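PDB 1ZB1: vacuolar-sorting protein BRO1 from Saccharomyces cerevisiae, which helps concentrate and sort cargo proteins into intralumenal vesicles of multivesicular bodies and acts as an adapter recruiting the DOA4 deubiquitinase to endosomes. Local coordinates for residues 157-162 with 177-182. Numbering follows the deposited sequence.
Sequences SCFEYL and ENTRFL
The helical segments 157-162 and 177-182 run antiparallel, their axes 7.9 Å apart at closest approach with 162° between the N-to-C directions, and Phe159 faces Thr179 with 5.4 Å between their CA atoms. Phe159 contributes the largest share of the buried surface. With CG beside the backbone N and anti to the carbonyl carbon, the ring reaches toward the other helix and presents one face to Leu182, whose CB sits 3.6 Å from the ring centroid and only 5° off the normal, a well-centred CH-pi contact. The rest of the Leu182 side chain extends towards the far end of the ring, where CD2 meets CE1 of Phe159 at 3.7 Å. At the root of the ring, CB of Phe159 packs against the backbone O of Thr179. The two segments belong to helices 146-165 and 176-198, successive in the chain, so the contact lies between the two arms of an antiparallel helical hairpin in the mainly helical body of the Bro1 domain. Helix 118-139 adjoins the same region, its Ala130 touching Phe159 and its Leu126 touching Leu162. Beyond the aromatic contact, Thr179 directs its two branches differently: CG2 lies 4.1 Å from CB of Leu162, whereas OG1 shares a water with the backbone O of Leu162, the water lying 2.8 Å from OG1 and donating weakly to the carbonyl. On the more exposed flank, Glu160 is extended beyond CG and runs alongside Arg180, whose chain bends at chi2 and chi3 to bring NH2 within 3.2 Å of CG of Glu160. The salt bridge from NH2 of Arg180 to OE2 of Glu160 is loose at 3.4 Å, and the carboxylate and guanidinium planes stand 80° apart, which excludes a coplanar two-pronged pairing; NH1 of Arg180 makes a long, weak ion pair with Glu164.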
ATOM      1  N   SER A 157      -2.521  -6.135  -1.357  1.00 19.52           N
ATOM      2  CA  SER A 157      -2.703  -7.324  -2.175  1.00 21.04           C
ATOM      3  C   SER A 157      -2.284  -7.113  -3.643  1.00 21.70           C
ATOM      4  O   SER A 157      -1.638  -7.977  -4.235  1.00 20.66           O
ATOM      5  CB  SER A 157      -4.167  -7.772  -2.098  1.00 23.52           C
ATOM      6  OG  SER A 157      -4.391  -8.918  -2.893  1.00 30.24           O
ATOM      7  N   CYS A 158      -2.655  -5.975  -4.228  1.00 17.91           N
ATOM      8  CA  CYS A 158      -2.299  -5.684  -5.617  1.00 17.68           C
ATOM      9  C   CYS A 158      -0.785  -5.543  -5.843  1.00 16.94           C
ATOM     10  O   CYS A 158      -0.245  -6.101  -6.803  1.00 14.00           O
ATOM     11  CB  CYS A 158      -3.009  -4.411  -6.094  1.00 19.16           C
ATOM     12  SG  CYS A 158      -4.820  -4.552  -6.169  1.00 18.39           S
ATOM     13  N   PHE A 159      -0.106  -4.792  -4.980  1.00 16.11           N
ATOM     14  CA  PHE A 159       1.346  -4.614  -5.116  1.00 15.91           C
ATOM     15  C   PHE A 159       2.104  -5.923  -4.908  1.00 18.63           C
ATOM     16  O   PHE A 159       3.141  -6.164  -5.536  1.00 17.56           O
ATOM     17  CB  PHE A 159       1.860  -3.570  -4.125  1.00 16.34           C
ATOM     18  CG  PHE A 159       1.568  -2.152  -4.535  1.00 15.14           C
ATOM     19  CD1 PHE A 159       1.967  -1.684  -5.791  1.00 10.55           C
ATOM     20  CD2 PHE A 159       0.933  -1.273  -3.658  1.00 14.12           C
ATOM     21  CE1 PHE A 159       1.743  -0.361  -6.170  1.00 15.13           C
ATOM     22  CE2 PHE A 159       0.705   0.058  -4.027  1.00 15.24           C
ATOM     23  CZ  PHE A 159       1.113   0.514  -5.290  1.00 13.01           C
ATOM     24  N   GLU A 160       1.581  -6.760  -4.021  1.00 18.14           N
ATOM     25  CA  GLU A 160       2.183  -8.054  -3.730  1.00 22.21           C
ATOM     26  C   GLU A 160       2.122  -8.946  -4.972  1.00 20.62           C
ATOM     27  O   GLU A 160       3.112  -9.579  -5.340  1.00 19.77           O
ATOM     28  CB  GLU A 160       1.440  -8.715  -2.562  1.00 27.10           C
ATOM     29  CG  GLU A 160       1.895 -10.126  -2.240  1.00 35.77           C
ATOM     30  CD  GLU A 160       1.212 -10.679  -1.003  1.00 41.23           C
ATOM     31  OE1 GLU A 160      -0.030 -10.833  -1.020  1.00 46.15           O
ATOM     32  OE2 GLU A 160       1.921 -10.954  -0.012  1.00 45.47           O
ATOM     33  N   TYR A 161       0.958  -8.987  -5.614  1.00 18.48           N
ATOM     34  CA  TYR A 161       0.770  -9.793  -6.824  1.00 18.14           C
ATOM     35  C   TYR A 161       1.708  -9.312  -7.926  1.00 17.57           C
ATOM     36  O   TYR A 161       2.281 -10.114  -8.670  1.00 17.28           O
ATOM     37  CB  TYR A 161      -0.678  -9.693  -7.311  1.00 18.09           C
ATOM     38  CG  TYR A 161      -0.967 -10.508  -8.557  1.00 20.35           C
ATOM     39  CD1 TYR A 161      -1.405 -11.829  -8.461  1.00 19.26           C
ATOM     40  CD2 TYR A 161      -0.795  -9.959  -9.830  1.00 19.55           C
ATOM     41  CE1 TYR A 161      -1.670 -12.583  -9.603  1.00 21.60           C
ATOM     42  CE2 TYR A 161      -1.052 -10.704 -10.978  1.00 19.58           C
ATOM     43  CZ  TYR A 161      -1.492 -12.017 -10.855  1.00 23.19           C
ATOM     44  OH  TYR A 161      -1.776 -12.757 -11.982  1.00 25.92           O
ATOM     45  N   LEU A 162       1.850  -7.997  -8.038  1.00 17.31           N
ATOM     46  CA  LEU A 162       2.738  -7.411  -9.032  1.00 17.69           C
ATOM     47  C   LEU A 162       4.201  -7.837  -8.804  1.00 18.94           C
ATOM     48  O   LEU A 162       4.907  -8.208  -9.749  1.00 18.78           O
ATOM     49  CB  LEU A 162       2.642  -5.880  -8.978  1.00 17.03           C
ATOM     50  CG  LEU A 162       1.389  -5.248  -9.611  1.00 16.94           C
ATOM     51  CD1 LEU A 162       1.312  -3.781  -9.213  1.00 16.79           C
ATOM     52  CD2 LEU A 162       1.439  -5.384 -11.136  1.00 14.38           C
ATOM     53  N   GLU A 177      11.428  -5.546  -6.534  1.00 23.30           N
ATOM     54  CA  GLU A 177      11.774  -5.016  -5.216  1.00 25.18           C
ATOM     55  C   GLU A 177      11.042  -3.712  -4.887  1.00 24.25           C
ATOM     56  O   GLU A 177      10.795  -3.407  -3.714  1.00 22.10           O
ATOM     57  CB  GLU A 177      13.295  -4.825  -5.082  1.00 28.25           C
ATOM     58  CG  GLU A 177      13.937  -3.857  -6.070  1.00 35.61           C
ATOM     59  CD  GLU A 177      14.144  -4.447  -7.466  1.00 37.44           C
ATOM     60  OE1 GLU A 177      14.729  -3.738  -8.316  1.00 34.00           O
ATOM     61  OE2 GLU A 177      13.730  -5.602  -7.716  1.00 42.61           O
ATOM     62  N   ASN A 178      10.673  -2.949  -5.912  1.00 21.36           N
ATOM     63  CA  ASN A 178       9.974  -1.696  -5.667  1.00 22.07           C
ATOM     64  C   ASN A 178       8.486  -1.906  -5.396  1.00 20.07           C
ATOM     65  O   ASN A 178       7.897  -1.190  -4.591  1.00 20.21           O
ATOM     66  CB  ASN A 178      10.195  -0.722  -6.826  1.00 21.25           C
ATOM     67  CG  ASN A 178      11.643  -0.261  -6.921  1.00 24.05           C
ATOM     68  OD1 ASN A 178      12.320  -0.111  -5.903  1.00 21.76           O
ATOM     69  ND2 ASN A 178      12.118  -0.022  -8.141  1.00 20.78           N
ATOM     70  N   THR A 179       7.874  -2.888  -6.049  1.00 20.34           N
ATOM     71  CA  THR A 179       6.464  -3.155  -5.790  1.00 20.86           C
ATOM     72  C   THR A 179       6.336  -3.852  -4.434  1.00 22.08           C
ATOM     73  O   THR A 179       5.316  -3.731  -3.753  1.00 19.93           O
ATOM     74  CB  THR A 179       5.825  -4.014  -6.907  1.00 22.38           C
ATOM     75  OG1 THR A 179       6.719  -5.066  -7.292  1.00 33.79           O
ATOM     76  CG2 THR A 179       5.492  -3.131  -8.117  1.00 14.62           C
ATOM     77  N   ARG A 180       7.379  -4.574  -4.030  1.00 21.50           N
ATOM     78  CA  ARG A 180       7.366  -5.241  -2.728  1.00 22.75           C
ATOM     79  C   ARG A 180       7.403  -4.144  -1.647  1.00 21.21           C
ATOM     80  O   ARG A 180       6.700  -4.216  -0.627  1.00 18.92           O
ATOM     81  CB  ARG A 180       8.592  -6.151  -2.588  1.00 26.27           C
ATOM     82  CG  ARG A 180       8.705  -6.870  -1.251  1.00 30.20           C
ATOM     83  CD  ARG A 180       8.245  -8.314  -1.369  1.00 37.77           C
ATOM     84  NE  ARG A 180       6.829  -8.476  -1.062  1.00 39.67           N
ATOM     85  CZ  ARG A 180       6.099  -9.523  -1.428  1.00 40.98           C
ATOM     86  NH1 ARG A 180       6.642 -10.510  -2.128  1.00 40.27           N
ATOM     87  NH2 ARG A 180       4.822  -9.588  -1.082  1.00 41.49           N
ATOM     88  N   PHE A 181       8.228  -3.129  -1.886  1.00 19.31           N
ATOM     89  CA  PHE A 181       8.360  -1.999  -0.966  1.00 19.51           C
ATOM     90  C   PHE A 181       6.997  -1.322  -0.833  1.00 18.53           C
ATOM     91  O   PHE A 181       6.529  -1.053   0.272  1.00 17.18           O
ATOM     92  CB  PHE A 181       9.412  -1.011  -1.507  1.00 20.02           C
ATOM     93  CG  PHE A 181       9.463   0.309  -0.779  1.00 23.83           C
ATOM     94  CD1 PHE A 181       9.785   0.370   0.576  1.00 24.00           C
ATOM     95  CD2 PHE A 181       9.196   1.498  -1.457  1.00 25.16           C
ATOM     96  CE1 PHE A 181       9.839   1.594   1.246  1.00 25.84           C
ATOM     97  CE2 PHE A 181       9.246   2.730  -0.798  1.00 28.23           C
ATOM     98  CZ  PHE A 181       9.569   2.776   0.559  1.00 26.21           C
ATOM     99  N   LEU A 182       6.359  -1.050  -1.966  1.00 17.40           N
ATOM    100  CA  LEU A 182       5.046  -0.414  -1.948  1.00 19.52           C
ATOM    101  C   LEU A 182       4.024  -1.274  -1.187  1.00 19.80           C
ATOM    102  O   LEU A 182       3.180  -0.749  -0.449  1.00 19.55           O
ATOM    103  CB  LEU A 182       4.581  -0.152  -3.386  1.00 19.90           C
ATOM    104  CG  LEU A 182       4.702   1.275  -3.946  1.00 26.19           C
ATOM    105  CD1 LEU A 182       5.710   2.090  -3.167  1.00 24.06           C
ATOM    106  CD2 LEU A 182       5.055   1.214  -5.427  1.00 24.07           C
TER
HETATM  107  O   HOH W   1       6.400  -5.901  -9.947  1.00 19.54           O